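CELL division protein FTSZ (Haloferax volcanii, PDB 4B45) binds and probably hydrolyses GTP as a tubulin-like cytoskeletal protein involved in the control of archaeal cell shape. Local coordinates at residues Ser219-Ala232 with Gly308-Glu320. Sequence-based numbering, arbitrary orientation.
Sequences SGGIAALGYASAEA and GRLASLVLLGGVE
Gly220 meets Gly318 where the chain turns a corner at the latter: a water whose O lies 2.9 Å from Gly318 N also bonds to Gly220 O. Just beyond, Val319 N donates to Ile222 O (2.8 Å), and the Ile222 and Val319 side chains cross obliquely, CG2 meeting CB. From Ala224 to Ala230 the strands run antiparallel in regular register. Ala224 and Leu316 form the first antiparallel hydrogen-bonded pair, Leu316 N reaching Ala224 O almost straight (177°), while Val319 CG2 touches Ala224 CB. Leu225 turns to the other face; its CG lies anti to the backbone N (chi1 -175°), which carries CD1 across to Leu315 CB, 3.9 Å away. Gly226 pairs with Val314, whose side chain packs against helix 240-252 (Ala250 and Val251). Tyr227, facing helix 175-196, sets CE1 3.7 Å from Ala311 CB and CD1 against Leu313 CD1. Ala228 pairs with Ser312, whose hydroxyl is bonded to Thr247 and Thr246. At Ser229 the hydroxyl is gripped side-on by Arg309, NH2 at 2.7 Å and NE at 3.2 Å from OG, within the guanidinium plane; one face of that group lies over the Ala230 carbonyl carbon. A bound peptide also bonds Ser229 OG through its backbone. A leucine in place of Arg309 would probably leave the Ser229 hydroxyl with its bond to the peptide but without this double grip, and take away the flat group over Ala230 C. Ala232 N closes the pairing on Gly308 O (2.9 Å), with Ala232 CB against Leu310 CG. The arrangement is an antiparallel strand pair inside the helix-covered sheet of the C-terminal domain of the tubulin/FtsZ fold.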
loop_
_atom_site.group_PDB
_atom_site.type_symbol
_atom_site.label_atom_id
_atom_site.label_comp_id
_atom_site.label_asym_id
_atom_site.label_seq_id
_atom_site.Cartn_x
_atom_site.Cartn_y
_atom_site.Cartn_z
ATOM N N SER A 219 2.839 -10.433 -11.638
ATOM C CA SER A 219 4.238 -10.469 -12.042
ATOM C C SER A 219 5.210 -10.479 -10.851
ATOM O O SER A 219 6.333 -10.982 -10.957
ATOM C CB SER A 219 4.532 -9.275 -12.949
ATOM O OG SER A 219 3.776 -8.146 -12.546
ATOM N N GLY A 220 4.785 -9.921 -9.722
ATOM C CA GLY A 220 5.624 -9.911 -8.539
ATOM C C GLY A 220 6.523 -8.694 -8.403
ATOM O O GLY A 220 6.454 -7.735 -9.186
ATOM N N GLY A 221 7.366 -8.727 -7.377
ATOM C CA GLY A 221 8.308 -7.654 -7.117
ATOM C C GLY A 221 7.634 -6.388 -6.642
ATOM O O GLY A 221 6.546 -6.424 -6.071
ATOM N N ILE A 222 8.272 -5.253 -6.906
ATOM C CA ILE A 222 7.809 -3.987 -6.361
ATOM C C ILE A 222 6.627 -3.416 -7.129
ATOM O O ILE A 222 6.602 -3.435 -8.362
ATOM C CB ILE A 222 8.962 -2.960 -6.305
ATOM C CG1 ILE A 222 9.972 -3.375 -5.239
ATOM C CG2 ILE A 222 8.440 -1.584 -5.980
ATOM C CD1 ILE A 222 11.229 -2.555 -5.256
ATOM N N ALA A 223 5.637 -2.912 -6.397
ATOM C CA ALA A 223 4.535 -2.216 -7.041
ATOM C C ALA A 223 4.379 -0.797 -6.504
ATOM O O ALA A 223 4.859 -0.471 -5.398
ATOM C CB ALA A 223 3.236 -3.006 -6.904
ATOM N N ALA A 224 3.732 0.053 -7.301
ATOM C CA ALA A 224 3.457 1.421 -6.880
ATOM C C ALA A 224 2.024 1.782 -7.198
ATOM O O ALA A 224 1.398 1.194 -8.091
ATOM C CB ALA A 224 4.425 2.403 -7.529
ATOM N N LEU A 225 1.486 2.741 -6.460
ATOM C CA LEU A 225 0.095 3.108 -6.661
ATOM C C LEU A 225 -0.021 4.602 -6.837
ATOM O O LEU A 225 0.272 5.350 -5.921
ATOM C CB LEU A 225 -0.777 2.638 -5.495
ATOM C CG LEU A 225 -2.282 2.884 -5.707
ATOM C CD1 LEU A 225 -2.768 2.280 -7.047
ATOM C CD2 LEU A 225 -3.142 2.364 -4.542
ATOM N N GLY A 226 -0.442 5.030 -8.023
ATOM C CA GLY A 226 -0.534 6.442 -8.323
ATOM C C GLY A 226 -1.937 6.991 -8.161
ATOM O O GLY A 226 -2.926 6.303 -8.432
ATOM N N TYR A 227 -2.025 8.246 -7.734
ATOM C CA TYR A 227 -3.315 8.910 -7.606
ATOM C C TYR A 227 -3.238 10.406 -7.941
ATOM O O TYR A 227 -2.284 11.099 -7.558
ATOM C CB TYR A 227 -3.878 8.695 -6.203
ATOM C CG TYR A 227 -5.183 9.409 -5.935
ATOM C CD1 TYR A 227 -6.386 8.858 -6.334
ATOM C CD2 TYR A 227 -5.206 10.636 -5.275
ATOM C CE1 TYR A 227 -7.587 9.510 -6.088
ATOM C CE2 TYR A 227 -6.395 11.298 -5.031
ATOM C CZ TYR A 227 -7.582 10.730 -5.444
ATOM O OH TYR A 227 -8.772 11.375 -5.192
ATOM N N ALA A 228 -4.232 10.889 -8.687
ATOM C CA ALA A 228 -4.423 12.328 -8.895
ATOM C C ALA A 228 -5.874 12.619 -9.256
ATOM O O ALA A 228 -6.553 11.769 -9.842
ATOM C CB ALA A 228 -3.482 12.868 -9.974
ATOM N N SER A 229 -6.352 13.812 -8.908
ATOM C CA SER A 229 -7.750 14.168 -9.167
ATOM C C SER A 229 -7.926 15.585 -9.699
ATOM O O SER A 229 -7.027 16.420 -9.615
ATOM C CB SER A 229 -8.606 13.985 -7.914
ATOM O OG SER A 229 -8.362 15.025 -6.981
ATOM N N ALA A 230 -9.107 15.844 -10.244
ATOM C CA ALA A 230 -9.408 17.136 -10.846
ATOM C C ALA A 230 -10.897 17.371 -10.769
ATOM O O ALA A 230 -11.685 16.419 -10.746
ATOM C CB ALA A 230 -8.976 17.148 -12.283
ATOM N N GLU A 231 -11.288 18.637 -10.744
ATOM C CA GLU A 231 -12.700 18.966 -10.777
ATOM C C GLU A 231 -13.295 18.425 -12.070
ATOM O O GLU A 231 -12.645 18.459 -13.118
ATOM C CB GLU A 231 -12.913 20.473 -10.682
ATOM C CG GLU A 231 -14.369 20.872 -10.828
ATOM C CD GLU A 231 -14.563 22.363 -11.011
ATOM O OE1 GLU A 231 -13.726 23.146 -10.501
ATOM O OE2 GLU A 231 -15.557 22.747 -11.670
ATOM N N ALA A 232 -14.516 17.900 -11.990
ATOM C CA ALA A 232 -15.216 17.441 -13.177
ATOM C C ALA A 232 -16.293 18.410 -13.616
ATOM O O ALA A 232 -17.085 18.908 -12.813
ATOM C CB ALA A 232 -15.815 16.060 -12.964
ATOM N N GLY A 308 -17.714 15.312 -7.177
ATOM C CA GLY A 308 -17.725 16.473 -8.050
ATOM C C GLY A 308 -16.456 16.470 -8.878
ATOM O O GLY A 308 -16.195 17.378 -9.667
ATOM N N ARG A 309 -15.671 15.417 -8.704
ATOM C CA ARG A 309 -14.364 15.320 -9.325
ATOM C C ARG A 309 -14.203 14.054 -10.164
ATOM O O ARG A 309 -15.104 13.216 -10.246
ATOM C CB ARG A 309 -13.288 15.368 -8.233
ATOM C CG ARG A 309 -13.422 16.589 -7.335
ATOM C CD ARG A 309 -12.488 16.544 -6.131
ATOM N NE ARG A 309 -11.087 16.585 -6.530
ATOM C CZ ARG A 309 -10.456 17.690 -6.907
ATOM N NH1 ARG A 309 -11.099 18.849 -6.934
ATOM N NH2 ARG A 309 -9.180 17.635 -7.261
ATOM N N LEU A 310 -13.040 13.944 -10.794
ATOM C CA LEU A 310 -12.622 12.746 -11.504
ATOM C C LEU A 310 -11.257 12.422 -10.957
ATOM O O LEU A 310 -10.522 13.327 -10.564
ATOM C CB LEU A 310 -12.437 13.036 -12.993
ATOM C CG LEU A 310 -13.648 13.207 -13.884
ATOM C CD1 LEU A 310 -13.204 13.847 -15.183
ATOM C CD2 LEU A 310 -14.285 11.854 -14.132
ATOM N N ALA A 311 -10.889 11.151 -10.964
ATOM C CA ALA A 311 -9.529 10.806 -10.587
ATOM C C ALA A 311 -9.036 9.627 -11.389
ATOM O O ALA A 311 -9.832 8.813 -11.845
ATOM C CB ALA A 311 -9.428 10.520 -9.090
ATOM N N SER A 312 -7.722 9.567 -11.576
ATOM C CA SER A 312 -7.072 8.386 -12.106
ATOM C C SER A 312 -6.332 7.708 -10.961
ATOM O O SER A 312 -5.590 8.341 -10.197
ATOM C CB SER A 312 -6.082 8.729 -13.217
ATOM O OG SER A 312 -6.734 9.375 -14.294
ATOM N N LEU A 313 -6.550 6.414 -10.845
ATOM C CA LEU A 313 -5.878 5.621 -9.847
ATOM C C LEU A 313 -5.140 4.588 -10.664
ATOM O O LEU A 313 -5.768 3.778 -11.351
ATOM C CB LEU A 313 -6.918 4.966 -8.957
ATOM C CG LEU A 313 -6.493 4.157 -7.742
ATOM C CD1 LEU A 313 -5.949 5.088 -6.652
ATOM C CD2 LEU A 313 -7.694 3.367 -7.238
ATOM N N VAL A 314 -3.813 4.650 -10.650
ATOM C CA VAL A 314 -3.008 3.753 -11.476
ATOM C C VAL A 314 -2.087 2.855 -10.662
ATOM O O VAL A 314 -1.153 3.336 -10.033
ATOM C CB VAL A 314 -2.143 4.536 -12.462
ATOM C CG1 VAL A 314 -1.299 3.579 -13.274
ATOM C CG2 VAL A 314 -3.031 5.382 -13.389
ATOM N N LEU A 315 -2.348 1.549 -10.704
ATOM C CA LEU A 315 -1.505 0.553 -10.054
ATOM C C LEU A 315 -0.445 0.104 -11.040
ATOM O O LEU A 315 -0.763 -0.249 -12.174
ATOM C CB LEU A 315 -2.348 -0.657 -9.612
ATOM C CG LEU A 315 -1.578 -1.832 -8.987
ATOM C CD1 LEU A 315 -0.868 -1.412 -7.686
ATOM C CD2 LEU A 315 -2.480 -3.063 -8.759
ATOM N N LEU A 316 0.817 0.147 -10.622
ATOM C CA LEU A 316 1.916 -0.301 -11.466
ATOM C C LEU A 316 2.580 -1.506 -10.833
ATOM O O LEU A 316 3.095 -1.422 -9.717
ATOM C CB LEU A 316 2.938 0.818 -11.635
ATOM C CG LEU A 316 2.366 2.122 -12.197
ATOM C CD1 LEU A 316 3.084 3.316 -11.630
ATOM C CD2 LEU A 316 2.466 2.117 -13.712
ATOM N N GLY A 317 2.587 -2.626 -11.544
ATOM C CA GLY A 317 3.151 -3.845 -10.995
ATOM C C GLY A 317 4.474 -4.151 -11.656
ATOM O O GLY A 317 4.674 -3.820 -12.825
ATOM N N GLY A 318 5.390 -4.764 -10.912
ATOM C CA GLY A 318 6.706 -5.092 -11.449
ATOM C C GLY A 318 7.505 -3.861 -11.827
ATOM O O GLY A 318 8.015 -3.756 -12.941
ATOM N N VAL A 319 7.600 -2.918 -10.896
ATOM C CA VAL A 319 8.328 -1.678 -11.124
ATOM C C VAL A 319 9.833 -1.924 -11.174
ATOM O O VAL A 319 10.365 -2.714 -10.393
ATOM C CB VAL A 319 8.004 -0.678 -10.018
ATOM C CG1 VAL A 319 8.893 0.560 -10.118
ATOM C CG2 VAL A 319 6.509 -0.322 -10.063
ATOM N N GLU A 320 10.517 -1.260 -12.100
ATOM C CA GLU A 320 11.962 -1.393 -12.202
ATOM C C GLU A 320 12.682 -0.101 -12.602
ATOM O O GLU A 320 12.066 0.852 -13.074
ATOM C CB GLU A 320 12.327 -2.544 -13.141
ATOM C CG GLU A 320 12.597 -3.843 -12.394
ATOM C CD GLU A 320 12.245 -5.082 -13.195
ATOM O OE1 GLU A 320 11.714 -4.936 -14.318
ATOM O OE2 GLU A 320 12.497 -6.202 -12.693
HETATM O O HOH W 1 4.370 -6.067 -8.489
HETATM O O HOH W 2 10.086 -5.009 -9.322
#